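Local coordinates for conserved domain protein (Streptococcus pneumoniae, PDB 2FI0) that is of unknown function but forms a small, mostly helical domain of the DUF1858 family, at residues V3-V15 / T69-D81. Residues are numbered along the deposited sequence; the frame is centred on the assembly and turned at random.
Sequences VVMDNIIDVSIPV and TLEANGYEVIGLD
Ile-9 sits at the middle of a ladder of four backbone hydrogen bonds, with Glu-76 and Ile-78 on either side of it along strand 76-78. Its N donates to Glu-76 O (2.8 Å) and its O accepts from Ile-78 N (2.8 Å); Glu-76 N to Asn-7 O and Val-11 N to Ile-78 O complete the set, all nearly straight (160° or better at the hydrogen).

On the inner face, Ile-9 CD1 lies over one face of the Tyr-75 ring, toward its rim, in a CH-pi contact whose exact closeness is doubtful, and also meets Leu-70 CD2 (3.7 Å). CG1 stands beside the backbone N, and the extended chi2 (173°) then carries CD1 out over that ring. Val-25 and Leu-52 close in around Ile-9, while Tyr-75 OH is hydrogen-bonded to Glu-24 OE2. Further along, Val-11 CG1 meets Val-77 CG1, the two side chains crossing nearly at right angles.

Strands 8-10 and 76-78 thus form a two-stranded parallel sheet, their axes 28° apart, joining the two ends of a mainly helical chain. Helix 63-72 leads into the second strand through a Schellman motif with Gly-74 at C-prime.

The other face carries Ile-8 CG2 against Ile-78 CD1 (3.7 Å). On the same face, Asp-10 CB rests on Ile-78 CG1 (3.8 Å), and its OD1 takes hydrogen bonds from Ser-12 OG and, as an Asx turn, Ser-12 N, both from one face of the carboxylate. Gly-79, at positive phi and with no side chain in the way, brings its CA to 3.6 Å from Asp-10 OD1.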
# COMPACT_ATOMS: atom_id res chain seq x y z
N VAL A 3 4.73 21.66 6.39
CA VAL A 3 4.85 20.99 5.05
C VAL A 3 5.00 19.47 5.19
O VAL A 3 5.53 18.97 6.19
CB VAL A 3 6.05 21.54 4.23
CG1 VAL A 3 6.05 23.06 4.22
CG2 VAL A 3 7.39 21.00 4.75
N VAL A 4 4.55 18.74 4.18
CA VAL A 4 4.68 17.29 4.19
C VAL A 4 6.04 16.89 3.63
O VAL A 4 6.49 17.38 2.59
CB VAL A 4 3.54 16.61 3.43
CG1 VAL A 4 3.69 15.10 3.52
CG2 VAL A 4 2.20 17.06 4.00
N MET A 5 6.69 16.00 4.37
CA MET A 5 8.08 15.65 4.12
C MET A 5 8.30 14.15 4.26
O MET A 5 9.03 13.54 3.48
CB MET A 5 8.95 16.39 5.14
CG MET A 5 10.42 16.50 4.75
SD MET A 5 10.74 17.48 3.27
CE MET A 5 9.66 18.89 3.47
N ASP A 6 7.66 13.56 5.26
CA ASP A 6 7.81 12.16 5.57
C ASP A 6 6.45 11.48 5.38
O ASP A 6 5.42 12.15 5.25
CB ASP A 6 8.31 12.01 7.02
CG ASP A 6 9.57 12.83 7.30
OD1 ASP A 6 10.38 12.99 6.36
OD2 ASP A 6 9.77 13.29 8.46
N ASN A 7 6.47 10.16 5.37
CA ASN A 7 5.24 9.37 5.35
C ASN A 7 4.38 9.58 4.09
O ASN A 7 3.17 9.59 4.15
CB ASN A 7 4.45 9.58 6.65
CG ASN A 7 5.22 9.13 7.90
OD1 ASN A 7 5.56 7.95 8.04
ND2 ASN A 7 5.55 10.08 8.78
N ILE A 8 5.04 9.69 2.94
CA ILE A 8 4.38 9.83 1.65
C ILE A 8 4.30 8.43 1.02
O ILE A 8 5.30 7.72 0.97
CB ILE A 8 5.17 10.80 0.73
CG1 ILE A 8 5.16 12.21 1.33
CG2 ILE A 8 4.61 10.81 -0.68
CD1 ILE A 8 6.25 13.09 0.76
N ILE A 9 3.10 8.06 0.58
CA ILE A 9 2.86 6.76 -0.04
C ILE A 9 2.35 6.97 -1.46
O ILE A 9 1.38 7.66 -1.69
CB ILE A 9 1.89 5.90 0.79
CG1 ILE A 9 2.57 5.50 2.09
CG2 ILE A 9 1.44 4.65 -0.02
CD1 ILE A 9 1.68 4.80 3.10
N ASP A 10 3.05 6.36 -2.41
CA ASP A 10 2.70 6.43 -3.81
C ASP A 10 1.94 5.14 -4.14
O ASP A 10 2.47 4.04 -4.00
CB ASP A 10 3.98 6.57 -4.64
CG ASP A 10 3.71 6.92 -6.09
OD1 ASP A 10 2.63 6.57 -6.60
OD2 ASP A 10 4.59 7.54 -6.72
N VAL A 11 0.68 5.28 -4.57
CA VAL A 11 -0.15 4.11 -4.84
C VAL A 11 0.10 3.58 -6.25
O VAL A 11 -0.50 2.59 -6.66
CB VAL A 11 -1.68 4.40 -4.62
CG1 VAL A 11 -1.97 4.72 -3.17
CG2 VAL A 11 -2.19 5.52 -5.53
N SER A 12 1.00 4.23 -7.00
CA SER A 12 1.28 3.85 -8.37
C SER A 12 2.56 3.05 -8.56
O SER A 12 2.87 2.69 -9.68
CB SER A 12 1.32 5.08 -9.28
OG SER A 12 2.53 5.81 -9.13
N ILE A 13 3.29 2.77 -7.49
CA ILE A 13 4.53 1.99 -7.55
C ILE A 13 4.29 0.61 -6.91
O ILE A 13 3.31 0.43 -6.19
CB ILE A 13 5.72 2.74 -6.85
CG1 ILE A 13 5.49 2.88 -5.34
CG2 ILE A 13 5.96 4.11 -7.49
CD1 ILE A 13 6.70 3.37 -4.60
N PRO A 14 5.18 -0.37 -7.18
CA PRO A 14 4.99 -1.72 -6.62
C PRO A 14 4.84 -1.75 -5.10
O PRO A 14 5.55 -1.04 -4.40
CB PRO A 14 6.26 -2.47 -7.06
CG PRO A 14 6.69 -1.77 -8.29
CD PRO A 14 6.36 -0.31 -8.06
N VAL A 15 3.93 -2.57 -4.59
CA VAL A 15 3.64 -2.61 -3.16
C VAL A 15 4.90 -2.92 -2.32
O VAL A 15 5.06 -2.37 -1.22
CB VAL A 15 2.50 -3.59 -2.81
CG1 VAL A 15 2.29 -3.66 -1.31
CG2 VAL A 15 1.23 -3.14 -3.45
N THR A 69 -7.90 5.31 5.01
CA THR A 69 -7.18 4.54 6.04
C THR A 69 -5.74 5.02 6.18
O THR A 69 -5.25 5.25 7.29
CB THR A 69 -7.22 3.04 5.72
OG1 THR A 69 -8.58 2.62 5.55
CG2 THR A 69 -6.60 2.23 6.86
N LEU A 70 -5.07 5.20 5.04
CA LEU A 70 -3.70 5.67 5.06
C LEU A 70 -3.59 7.07 5.65
O LEU A 70 -2.74 7.31 6.50
CB LEU A 70 -3.09 5.60 3.66
CG LEU A 70 -2.77 4.20 3.13
CD1 LEU A 70 -2.34 4.27 1.65
CD2 LEU A 70 -1.70 3.51 3.97
N GLU A 71 -4.46 7.99 5.22
CA GLU A 71 -4.49 9.33 5.81
C GLU A 71 -4.78 9.31 7.32
O GLU A 71 -4.13 10.01 8.06
CB GLU A 71 -5.49 10.22 5.09
CG GLU A 71 -5.09 10.49 3.64
CD GLU A 71 -6.02 11.49 2.95
OE1 GLU A 71 -7.22 11.56 3.28
OE2 GLU A 71 -5.53 12.19 2.05
N ALA A 72 -5.72 8.47 7.75
CA ALA A 72 -6.03 8.31 9.19
C ALA A 72 -4.88 7.77 10.03
O ALA A 72 -4.90 7.90 11.24
CB ALA A 72 -7.23 7.39 9.36
N ASN A 73 -3.90 7.12 9.41
CA ASN A 73 -2.74 6.60 10.12
C ASN A 73 -1.47 7.43 9.88
O ASN A 73 -0.36 7.00 10.19
CB ASN A 73 -2.54 5.14 9.74
CG ASN A 73 -3.58 4.22 10.36
OD1 ASN A 73 -3.48 3.85 11.54
ND2 ASN A 73 -4.60 3.85 9.57
N GLY A 74 -1.63 8.63 9.33
CA GLY A 74 -0.53 9.60 9.26
C GLY A 74 0.14 9.78 7.91
O GLY A 74 1.10 10.56 7.79
N TYR A 75 -0.35 9.11 6.88
CA TYR A 75 0.30 9.15 5.58
C TYR A 75 -0.35 10.16 4.64
O TYR A 75 -1.53 10.44 4.74
CB TYR A 75 0.31 7.76 4.95
CG TYR A 75 1.09 6.76 5.77
CD1 TYR A 75 2.46 6.61 5.61
CD2 TYR A 75 0.45 5.97 6.72
CE1 TYR A 75 3.18 5.70 6.37
CE2 TYR A 75 1.15 5.06 7.49
CZ TYR A 75 2.52 4.93 7.31
OH TYR A 75 3.22 4.02 8.05
N GLU A 76 0.47 10.69 3.74
CA GLU A 76 0.02 11.47 2.62
C GLU A 76 0.12 10.63 1.37
O GLU A 76 1.16 10.07 1.09
CB GLU A 76 0.91 12.71 2.49
CG GLU A 76 0.19 13.90 1.93
CD GLU A 76 -0.88 14.44 2.88
OE1 GLU A 76 -0.54 14.77 4.05
OE2 GLU A 76 -2.05 14.49 2.47
N VAL A 77 -0.97 10.58 0.59
CA VAL A 77 -1.05 9.69 -0.54
C VAL A 77 -0.83 10.43 -1.85
O VAL A 77 -1.39 11.48 -2.07
CB VAL A 77 -2.40 8.99 -0.54
CG1 VAL A 77 -2.51 8.06 -1.74
CG2 VAL A 77 -2.58 8.21 0.76
N ILE A 78 -0.03 9.85 -2.74
CA ILE A 78 0.18 10.42 -4.07
C ILE A 78 0.00 9.33 -5.11
O ILE A 78 -0.16 8.17 -4.76
CB ILE A 78 1.57 11.11 -4.21
CG1 ILE A 78 2.73 10.11 -4.08
CG2 ILE A 78 1.72 12.22 -3.15
CD1 ILE A 78 4.09 10.74 -4.37
N GLY A 79 0.04 9.71 -6.39
CA GLY A 79 -0.05 8.76 -7.49
C GLY A 79 -1.44 8.26 -7.84
O GLY A 79 -1.58 7.27 -8.55
N LEU A 80 -2.47 8.93 -7.31
CA LEU A 80 -3.88 8.65 -7.63
C LEU A 80 -4.21 8.98 -9.09
O LEU A 80 -3.54 9.80 -9.70
CB LEU A 80 -4.78 9.52 -6.74
CG LEU A 80 -5.35 9.05 -5.39
CD1 LEU A 80 -5.01 7.65 -5.04
CD2 LEU A 80 -4.95 9.97 -4.27
N ASP A 81 -5.27 8.35 -9.63
CA ASP A 81 -5.80 8.73 -10.96
C ASP A 81 -6.46 10.11 -10.90
O ASP A 81 -6.78 10.63 -9.82
CB ASP A 81 -6.83 7.71 -11.47
CG ASP A 81 -6.22 6.37 -11.86
OD1 ASP A 81 -4.98 6.26 -11.94
OD2 ASP A 81 -6.99 5.40 -12.09
O HOH W 1 2.84 12.44 6.09